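Local coordinates for epidermin biosynthesis protein EpiD (Staphylococcus aureus, PDB 3QJG) that probably catalyses the FMN-dependent oxidative decarboxylation of the C-terminus of the epidermin precursor peptide during lantibiotic maturation, at residues I10-S15 and I82-S87. Sequence-based numbering, arbitrary orientation.
Sequences ICLCGS and ILPATS. With FMN (flavin mononucleotide), chain M.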
ATOM      1  N   ILE A  10      32.655  -8.246   9.897  1.00 20.44           N
ATOM      2  CA  ILE A  10      32.912  -7.818   8.529  1.00 21.72           C
ATOM      3  C   ILE A  10      31.945  -6.726   8.155  1.00 21.46           C
ATOM      4  O   ILE A  10      30.758  -6.904   8.253  1.00 21.62           O
ATOM      5  CB  ILE A  10      32.746  -8.958   7.509  1.00 22.28           C
ATOM      6  CG1 ILE A  10      33.672 -10.124   7.838  1.00 23.75           C
ATOM      7  CG2 ILE A  10      33.004  -8.464   6.082  1.00 21.70           C
ATOM      8  CD1 ILE A  10      33.151 -11.482   7.286  1.00 23.16           C
ATOM      9  N   CYS A  11      32.473  -5.600   7.713  1.00 20.43           N
ATOM     10  CA  CYS A  11      31.671  -4.503   7.217  1.00 19.80           C
ATOM     11  C   CYS A  11      31.670  -4.520   5.686  1.00 19.34           C
ATOM     12  O   CYS A  11      32.691  -4.351   5.099  1.00 20.91           O
ATOM     13  CB  CYS A  11      32.223  -3.189   7.786  1.00 19.57           C
ATOM     14  SG  CYS A  11      32.242  -3.193   9.629  1.00 19.82           S
ATOM     15  N   LEU A  12      30.519  -4.730   5.052  1.00 18.95           N
ATOM     16  CA  LEU A  12      30.421  -4.810   3.588  1.00 18.84           C
ATOM     17  C   LEU A  12      29.995  -3.470   3.011  1.00 17.47           C
ATOM     18  O   LEU A  12      29.052  -2.910   3.469  1.00 17.59           O
ATOM     19  CB  LEU A  12      29.313  -5.763   3.190  1.00 19.77           C
ATOM     20  CG  LEU A  12      29.433  -7.196   3.592  1.00 23.93           C
ATOM     21  CD1 LEU A  12      28.199  -7.925   3.188  1.00 22.75           C
ATOM     22  CD2 LEU A  12      30.698  -7.691   2.931  1.00 27.03           C
ATOM     23  N   CYS A  13      30.613  -3.031   1.947  1.00 16.94           N
ATOM     24  CA  CYS A  13      30.212  -1.787   1.332  1.00 17.45           C
ATOM     25  C   CYS A  13      29.607  -2.042  -0.077  1.00 18.34           C
ATOM     26  O   CYS A  13      29.558  -3.190  -0.554  1.00 19.21           O
ATOM     27  CB  CYS A  13      31.401  -0.871   1.273  1.00 16.70           C
ATOM     28  SG  CYS A  13      32.104  -0.345   2.860  1.00 17.23           S
ATOM     29  N   GLY A  14      29.199  -0.966  -0.738  1.00 18.29           N
ATOM     30  CA  GLY A  14      28.551  -0.994  -2.057  1.00 19.50           C
ATOM     31  C   GLY A  14      29.425  -1.243  -3.285  1.00 19.63           C
ATOM     32  O   GLY A  14      29.776  -0.320  -4.073  1.00 21.48           O
ATOM     33  N   SER A  15      29.734  -2.508  -3.476  1.00 21.17           N
ATOM     34  CA  SER A  15      30.651  -2.974  -4.529  1.00 22.18           C
ATOM     35  C   SER A  15      30.232  -4.377  -4.889  1.00 22.49           C
ATOM     36  O   SER A  15      29.723  -5.111  -4.031  1.00 22.34           O
ATOM     37  CB  SER A  15      32.100  -2.993  -3.962  1.00 22.79           C
ATOM     38  OG  SER A  15      33.060  -3.540  -4.845  1.00 20.77           O
ATOM     39  N   ILE A  82      36.757  -3.673   7.179  1.00 19.37           N
ATOM     40  CA  ILE A  82      35.902  -3.244   6.105  1.00 18.59           C
ATOM     41  C   ILE A  82      36.325  -3.959   4.799  1.00 19.77           C
ATOM     42  O   ILE A  82      37.425  -3.731   4.255  1.00 20.28           O
ATOM     43  CB  ILE A  82      35.887  -1.722   5.962  1.00 18.81           C
ATOM     44  CG1 ILE A  82      35.774  -1.052   7.330  1.00 19.66           C
ATOM     45  CG2 ILE A  82      34.732  -1.317   5.075  1.00 16.71           C
ATOM     46  CD1 ILE A  82      35.783   0.422   7.283  1.00 18.68           C
ATOM     47  N   LEU A  83      35.464  -4.847   4.305  1.00 20.10           N
ATOM     48  CA  LEU A  83      35.801  -5.682   3.147  1.00 21.10           C
ATOM     49  C   LEU A  83      34.541  -6.067   2.367  1.00 21.40           C
ATOM     50  O   LEU A  83      33.659  -6.756   2.917  1.00 22.58           O
ATOM     51  CB  LEU A  83      36.537  -6.958   3.597  1.00 21.17           C
ATOM     52  CG  LEU A  83      37.211  -7.698   2.442  1.00 23.51           C
ATOM     53  CD1 LEU A  83      38.330  -8.621   2.890  1.00 28.44           C
ATOM     54  CD2 LEU A  83      36.196  -8.442   1.586  1.00 21.97           C
ATOM     55  N   PRO A  84      34.428  -5.611   1.109  1.00 21.89           N
ATOM     56  CA  PRO A  84      35.245  -4.614   0.379  1.00 21.88           C
ATOM     57  C   PRO A  84      34.966  -3.212   0.900  1.00 21.31           C
ATOM     58  O   PRO A  84      33.824  -2.922   1.252  1.00 21.76           O
ATOM     59  CB  PRO A  84      34.718  -4.692  -1.035  1.00 22.78           C
ATOM     60  CG  PRO A  84      33.276  -5.231  -0.864  1.00 23.38           C
ATOM     61  CD  PRO A  84      33.317  -6.126   0.291  1.00 22.70           C
ATOM     62  N   ALA A  85      35.969  -2.339   0.841  1.00 20.10           N
ATOM     63  CA  ALA A  85      35.887  -1.016   1.332  1.00 19.33           C
ATOM     64  C   ALA A  85      35.858  -0.130   0.130  1.00 19.58           C
ATOM     65  O   ALA A  85      36.837  -0.132  -0.618  1.00 19.22           O
ATOM     66  CB  ALA A  85      37.132  -0.641   2.211  1.00 19.02           C
ATOM     67  N   THR A  86      34.741   0.606  -0.016  1.00 17.56           N
ATOM     68  CA  THR A  86      34.568   1.624  -1.005  1.00 17.54           C
ATOM     69  C   THR A  86      35.322   2.855  -0.658  1.00 17.28           C
ATOM     70  O   THR A  86      35.590   3.139   0.542  1.00 15.39           O
ATOM     71  CB  THR A  86      33.094   2.067  -1.130  1.00 18.25           C
ATOM     72  OG1 THR A  86      32.575   2.452   0.156  1.00 17.10           O
ATOM     73  CG2 THR A  86      32.246   0.949  -1.723  1.00 18.02           C
ATOM     74  N   SER A  87      35.622   3.620  -1.703  1.00 16.50           N
ATOM     75  CA  SER A  87      36.150   4.932  -1.514  1.00 16.17           C
ATOM     76  C   SER A  87      35.286   5.840  -0.607  1.00 16.51           C
ATOM     77  O   SER A  87      35.839   6.563   0.251  1.00 15.52           O
ATOM     78  CB  SER A  87      36.317   5.586  -2.869  1.00 18.16           C
ATOM     79  OG  SER A  87      37.128   6.700  -2.727  1.00 21.04           O
TER
HETATM   80  N1  FMN M 501      32.428   2.028  -5.229  1.00 19.25           N
HETATM   81  C2  FMN M 501      33.660   1.684  -4.733  1.00 18.85           C
HETATM   82  O2  FMN M 501      34.283   2.493  -4.055  1.00 21.60           O
HETATM   83  N3  FMN M 501      34.208   0.476  -5.020  1.00 14.63           N
HETATM   84  C4  FMN M 501      33.550  -0.425  -5.800  1.00 18.59           C
HETATM   85  O4  FMN M 501      34.124  -1.467  -6.012  1.00 19.96           O
HETATM   86  C4A FMN M 501      32.302  -0.112  -6.333  1.00 19.44           C
HETATM   87  N5  FMN M 501      31.590  -0.994  -7.121  1.00 21.16           N
HETATM   88  C5A FMN M 501      30.349  -0.659  -7.559  1.00 18.74           C
HETATM   89  C6  FMN M 501      29.659  -1.528  -8.393  1.00 18.34           C
HETATM   90  C7  FMN M 501      28.399  -1.190  -8.843  1.00 20.55           C
HETATM   91  C7M FMN M 501      27.594  -2.108  -9.715  1.00 17.59           C
HETATM   92  C8  FMN M 501      27.846   0.043  -8.474  1.00 21.85           C
HETATM   93  C8M FMN M 501      26.498   0.500  -8.977  1.00 22.60           C
HETATM   94  C9  FMN M 501      28.553   0.930  -7.689  1.00 19.71           C
HETATM   95  C9A FMN M 501      29.813   0.589  -7.222  1.00 20.65           C
HETATM   96  N10 FMN M 501      30.529   1.501  -6.447  1.00 19.14           N
HETATM   97  C10 FMN M 501      31.754   1.135  -6.010  1.00 20.69           C
HETATM   98  C1' FMN M 501      30.014   2.858  -6.043  1.00 15.69           C
HETATM   99  C2' FMN M 501      29.540   2.846  -4.592  1.00 15.22           C
HETATM  100  O2' FMN M 501      28.625   1.754  -4.378  1.00 13.51           O
HETATM  101  C3' FMN M 501      28.985   4.196  -4.322  1.00 16.21           C
HETATM  102  O3' FMN M 501      30.011   5.215  -4.391  1.00 18.10           O
HETATM  103  C4' FMN M 501      28.281   4.241  -2.966  1.00 16.48           C
HETATM  104  O4' FMN M 501      27.878   5.566  -2.662  1.00 16.60           O
HETATM  105  C5' FMN M 501      29.164   3.844  -1.830  1.00 18.76           C
HETATM  106  O5' FMN M 501      28.313   3.719  -0.705  1.00 18.79           O
HETATM  107  P   FMN M 501      28.794   2.956   0.626  1.00 22.71           P
HETATM  108  O1P FMN M 501      27.941   3.468   1.744  1.00 21.17           O
HETATM  109  O2P FMN M 501      30.240   3.258   0.851  1.00 20.44           O
HETATM  110  O3P FMN M 501      28.534   1.510   0.695  1.00 17.54           O
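Ile10 rests the methyl CG2 against the carbonyl oxygen of Leu83, on the face of the sheet that helix 21-28 covers. The next residue, Cys11, is bridged to Ile82 in parallel register: Cys11 O accepts Leu83 N at 2.9 Å, with an N-H...O angle of 153°, while its CB lies beside Ile82 on the other face. Leu12 turns back to the first face and brings CD2 to 3.1 Å from Leu83 O, a tight approach of a methyl to a carbonyl, and reaches the CD of Pro84 as well. A cis peptide bond joins Leu83 to Pro84 where the strand bends, and regular pairing gives way here to a weak bond, Cys13 N to Pro84 O at 3.3 Å.

Cys13 points its side chain at the second segment as the two chains draw apart. With SG anti to its own carbonyl carbon (chi1 -64°), the sulfur meets Ile82 CG2 at 3.6 Å, and CB packs against the CG2 methyl of Thr86. Gly14, centre of an inverse gamma turn, gives its N-H to FMN O3P at 2.9 Å; having no side chain, it lies close against the ribityl chain. Ser15 swings OG anti to its backbone N (chi1 175°) to donate to flavin O4 at 2.6 Å, and its CB lies against the Pro84 ring.

Past the end of the second strand, Thr86, the N-cap of helix 87-94, donates OG1 to phosphate O2P at 2.6 Å and also bonds Thr89 N, while Ser87 N binds flavin O2. Cys98 O and Thr104 OG1 of the second subunit also hydrogen-bond FMN. Two adjacent parallel strands that separate at their C-terminal ends to receive a nucleotide form the classic binding crevice of a Rossmann-like flavoprotein fold.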